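Ribonuclease (Chelonia mydas, PDB 2ZPO) probably acts as an endonuclease that cleaves RNA on the 3' side of pyrimidine nucleotides. Local coordinates at residues H11-Y14 against P15-A19; A19-T22 against R23-C26. All coordinates share one frame; numbering follows the deposited sequence.

Contact 1. Residues H11-Y14 against P15-A19. With SO4 (sulfate ion), chain B.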
# COMPACT_ATOMS: atom_id res chain seq x y z
N HIS A 11 3.91 -0.13 1.25
CA HIS A 11 2.48 -0.40 1.54
C HIS A 11 2.06 -0.52 3.01
O HIS A 11 0.86 -0.69 3.28
CB HIS A 11 2.01 -1.64 0.78
CG HIS A 11 2.13 -1.53 -0.71
ND1 HIS A 11 1.39 -0.63 -1.45
CD2 HIS A 11 2.94 -2.17 -1.58
CE1 HIS A 11 1.72 -0.75 -2.73
NE2 HIS A 11 2.65 -1.68 -2.83
N VAL A 12 2.99 -0.47 3.95
CA VAL A 12 2.64 -0.65 5.36
C VAL A 12 2.96 0.64 6.15
O VAL A 12 4.11 1.09 6.21
CB VAL A 12 3.31 -1.91 5.99
CG1 VAL A 12 2.95 -2.02 7.47
CG2 VAL A 12 2.92 -3.18 5.22
N ASP A 13 1.92 1.23 6.75
CA ASP A 13 2.11 2.40 7.60
C ASP A 13 1.30 2.19 8.85
O ASP A 13 0.10 2.48 8.88
CB ASP A 13 1.69 3.68 6.88
CG ASP A 13 1.85 4.92 7.76
OD1 ASP A 13 2.84 4.96 8.51
OD2 ASP A 13 0.99 5.82 7.67
N TYR A 14 1.95 1.66 9.87
CA TYR A 14 1.26 1.29 11.09
C TYR A 14 2.12 1.51 12.34
O TYR A 14 3.22 0.99 12.40
CB TYR A 14 0.82 -0.18 11.02
CG TYR A 14 0.24 -0.61 12.33
CD1 TYR A 14 -1.08 -0.30 12.66
CD2 TYR A 14 1.03 -1.28 13.27
CE1 TYR A 14 -1.62 -0.65 13.89
CE2 TYR A 14 0.51 -1.64 14.50
CZ TYR A 14 -0.81 -1.33 14.79
OH TYR A 14 -1.33 -1.70 16.00
N PRO A 15 1.60 2.27 13.35
CA PRO A 15 0.32 3.01 13.30
C PRO A 15 0.37 4.08 12.20
O PRO A 15 1.47 4.44 11.77
CB PRO A 15 0.23 3.69 14.69
CG PRO A 15 1.21 2.92 15.55
CD PRO A 15 2.28 2.41 14.65
N ARG A 16 -0.82 4.51 11.75
CA ARG A 16 -0.91 5.51 10.70
C ARG A 16 -0.12 6.76 11.08
O ARG A 16 -0.17 7.22 12.23
CB ARG A 16 -2.38 5.86 10.43
CG ARG A 16 -2.57 6.64 9.15
CD ARG A 16 -4.03 6.89 8.87
NE ARG A 16 -4.23 7.36 7.50
CZ ARG A 16 -4.24 8.63 7.13
NH1 ARG A 16 -4.08 9.60 8.03
NH2 ARG A 16 -4.43 8.94 5.87
N THR A 17 0.66 7.26 10.12
CA THR A 17 1.45 8.47 10.33
C THR A 17 0.51 9.67 10.37
O THR A 17 -0.39 9.79 9.55
CB THR A 17 2.53 8.60 9.23
OG1 THR A 17 3.46 7.54 9.38
CG2 THR A 17 3.27 9.95 9.29
N ALA A 18 0.70 10.52 11.38
CA ALA A 18 -0.15 11.69 11.56
C ALA A 18 0.13 12.71 10.46
O ALA A 18 1.26 12.83 10.00
CB ALA A 18 0.10 12.31 12.95
N ALA A 19 -0.92 13.39 10.03
CA ALA A 19 -0.84 14.42 8.99
C ALA A 19 -2.07 15.32 9.11
O ALA A 19 -3.06 14.91 9.71
CB ALA A 19 -0.75 13.78 7.59
S SO4 B . 3.66 -3.22 -5.89
O1 SO4 B . 3.96 -1.86 -5.46
O2 SO4 B . 3.42 -3.28 -7.33
O3 SO4 B . 4.78 -4.14 -5.57
O4 SO4 B . 2.44 -3.66 -5.25
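The ring of Tyr14 has Pro15 over one face. Pro15 CD stands 4.1 Å from Tyr14 CD2, displaced toward the rim of the ring. Pro15 N lies nearer, 3.3 Å from Tyr14 CG. The Tyr14–Pro15 peptide is cis, which turns the chain sharply and folds the proline back against the tyrosine. The carboxylate of Asp13 is the second flat group, and both of its oxygens are met on their syn sides by Thr17. Thr17 OG1 donates to Asp13 OD1 at 2.8 Å. Thr17 N donates to Asp13 OD2 at 2.9 Å, in a nearly straight bond (173°). Thr17 OG1 sits beside its own backbone N (chi1 -66°), and this sets hydroxyl and amide side by side for the two oxygens. The third flat group, the ring of His11, has a sulfate at its edge. His11 NE2 donates in the ring plane to sulfate O1 at 2.9 Å, with a weak second bond to O4.

This chain links helix 3-11 to helix 22-32 in the pancreatic ribonuclease fold. His11, probably the proton acceptor as in other pancreatic ribonucleases, closes the first helix. The sulfate is also bonded by His114 ND1 and Tyr115 N, and probably marks the site of a substrate phosphate. His11 ND1, the other ring nitrogen, is hydrogen-bonded to Thr45 O. Asp13 OD2 also accepts from Tyr25 OH of helix 22-32. With an alanine here, Thr17 N, Thr17 OG1 and Tyr25 OH would probably all lose their acceptor, and the turn after the cis proline would be freer to move. The aliphatic part of Arg16 borders the same carboxylate, with Arg16 CG 3.9 Å from Asp13 OD2.

Contact 2. Residues A19-T22 against R23-C26. With GOL (glycerol), chain M; SO4 (sulfate ion), chain D.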
# COMPACT_ATOMS: atom_id res chain seq x y z
N ALA A 19 -0.92 13.39 10.03
CA ALA A 19 -0.84 14.42 8.99
C ALA A 19 -2.07 15.32 9.11
O ALA A 19 -3.06 14.91 9.71
CB ALA A 19 -0.75 13.78 7.59
N PRO A 20 -2.02 16.56 8.56
CA PRO A 20 -3.16 17.48 8.67
C PRO A 20 -4.38 17.10 7.84
O PRO A 20 -5.51 17.41 8.22
CB PRO A 20 -2.60 18.84 8.20
CG PRO A 20 -1.23 18.58 7.67
CD PRO A 20 -0.86 17.15 7.87
N ASP A 21 -4.14 16.44 6.70
CA ASP A 21 -5.22 16.03 5.81
C ASP A 21 -4.65 14.96 4.87
O ASP A 21 -3.46 14.71 4.88
CB ASP A 21 -5.72 17.23 5.03
CG ASP A 21 -4.59 18.03 4.41
OD1 ASP A 21 -3.86 17.50 3.55
OD2 ASP A 21 -4.41 19.22 4.78
N THR A 22 -5.51 14.34 4.06
CA THR A 22 -5.05 13.19 3.27
C THR A 22 -4.13 13.57 2.11
O THR A 22 -3.21 12.84 1.77
CB THR A 22 -6.24 12.36 2.77
OG1 THR A 22 -7.14 12.12 3.85
CG2 THR A 22 -5.74 11.04 2.24
N ARG A 23 -4.36 14.74 1.52
CA ARG A 23 -3.52 15.22 0.43
C ARG A 23 -2.08 15.36 0.97
O ARG A 23 -1.12 14.90 0.33
CB ARG A 23 -4.07 16.56 -0.06
CG ARG A 23 -3.31 17.27 -1.12
CD ARG A 23 -3.80 18.73 -1.24
NE ARG A 23 -2.84 19.64 -0.60
CZ ARG A 23 -3.02 20.31 0.54
NH1 ARG A 23 -4.16 20.24 1.23
NH2 ARG A 23 -2.05 21.09 0.99
N THR A 24 -1.94 15.95 2.15
CA THR A 24 -0.63 16.15 2.78
C THR A 24 -0.03 14.81 3.23
O THR A 24 1.17 14.60 3.07
CB THR A 24 -0.68 17.11 4.00
OG1 THR A 24 -1.29 18.37 3.63
CG2 THR A 24 0.70 17.38 4.50
N TYR A 25 -0.85 13.94 3.81
CA TYR A 25 -0.42 12.57 4.11
C TYR A 25 0.26 11.96 2.87
O TYR A 25 1.39 11.46 2.92
CB TYR A 25 -1.61 11.71 4.52
CG TYR A 25 -1.22 10.27 4.77
CD1 TYR A 25 -1.23 9.35 3.72
CD2 TYR A 25 -0.83 9.84 6.03
CE1 TYR A 25 -0.86 8.04 3.94
CE2 TYR A 25 -0.45 8.52 6.28
CZ TYR A 25 -0.45 7.62 5.22
OH TYR A 25 -0.06 6.32 5.46
N CYS A 26 -0.47 12.00 1.76
CA CYS A 26 0.03 11.39 0.53
C CYS A 26 1.33 12.02 0.02
O CYS A 26 2.28 11.34 -0.33
CB CYS A 26 -1.07 11.41 -0.52
SG CYS A 26 -2.35 10.19 -0.23
C1 GOL M . -8.93 15.44 2.35
O1 GOL M . -8.56 15.38 3.71
C2 GOL M . -7.72 15.38 1.43
O2 GOL M . -6.92 16.51 1.67
C3 GOL M . -8.09 15.30 -0.06
O3 GOL M . -6.99 14.88 -0.85
S SO4 D . -10.72 11.18 3.66
O1 SO4 D . -9.69 11.80 2.82
O2 SO4 D . -11.42 10.09 2.93
O3 SO4 D . -10.11 10.70 4.89
O4 SO4 D . -11.72 12.19 4.02
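Asp21 OD1 is gripped by two donors from one residue. Thr24 OG1 donates to it at 2.7 Å, and Thr24 N donates to it at 2.8 Å. The amide arrives nearly along the C-O axis, whereas the hydroxyl comes from the syn side, 30° out of the carboxylate plane. Asp21 is the N-cap of helix 22-32. Its CG lies between its own N and carbonyl carbon (chi1 48°), which bends the carboxylate over the first turn.

The first regular helix bonds follow: Tyr25 N donates to Asp21 O, and Cys26 N to Thr22 O. Next to the cap, Pro20 CD rests on Thr24 CG2 at 3.7 Å. Ala19 CB lies at the edge of the Tyr25 ring, 3.8 Å from Tyr25 CB. Cys26 forms a disulfide with Cys81 of strand 69-83.

Glycerol accepts from Thr22 N and Arg23 N, two amides of the first turn. Thr22 OG1 donates to a sulfate that Thr98 OG1 also bonds. Asp21 OD1 also forms a long salt bridge with Arg23 NH1, at 3.6 Å; the oxygen lies well out of the guanidinium plane, so no N-H points at it. The negative carboxylate at the helix start probably suits the partial positive charge there, with Arg23 adding a loose attraction.

How the contacts relate
The chain leaves helix 3-11 at His11. Contact 1 then closes a short turn, with Asp13 and Thr17 joined across the cis proline. Contact 2 follows directly, sharing Ala19, and closes the first turn of helix 22-32. The two lie in series along the chain; neither nests in the other, and their centres are about 11 Å apart. Tyr25 reaches back from contact 2 to the carboxylate of contact 1, and its ring lies against Thr17 O. The pair therefore connects the end of the active-site helix to the second helix, which the disulfide of Cys26 joins to strand 69-83 of the sheet.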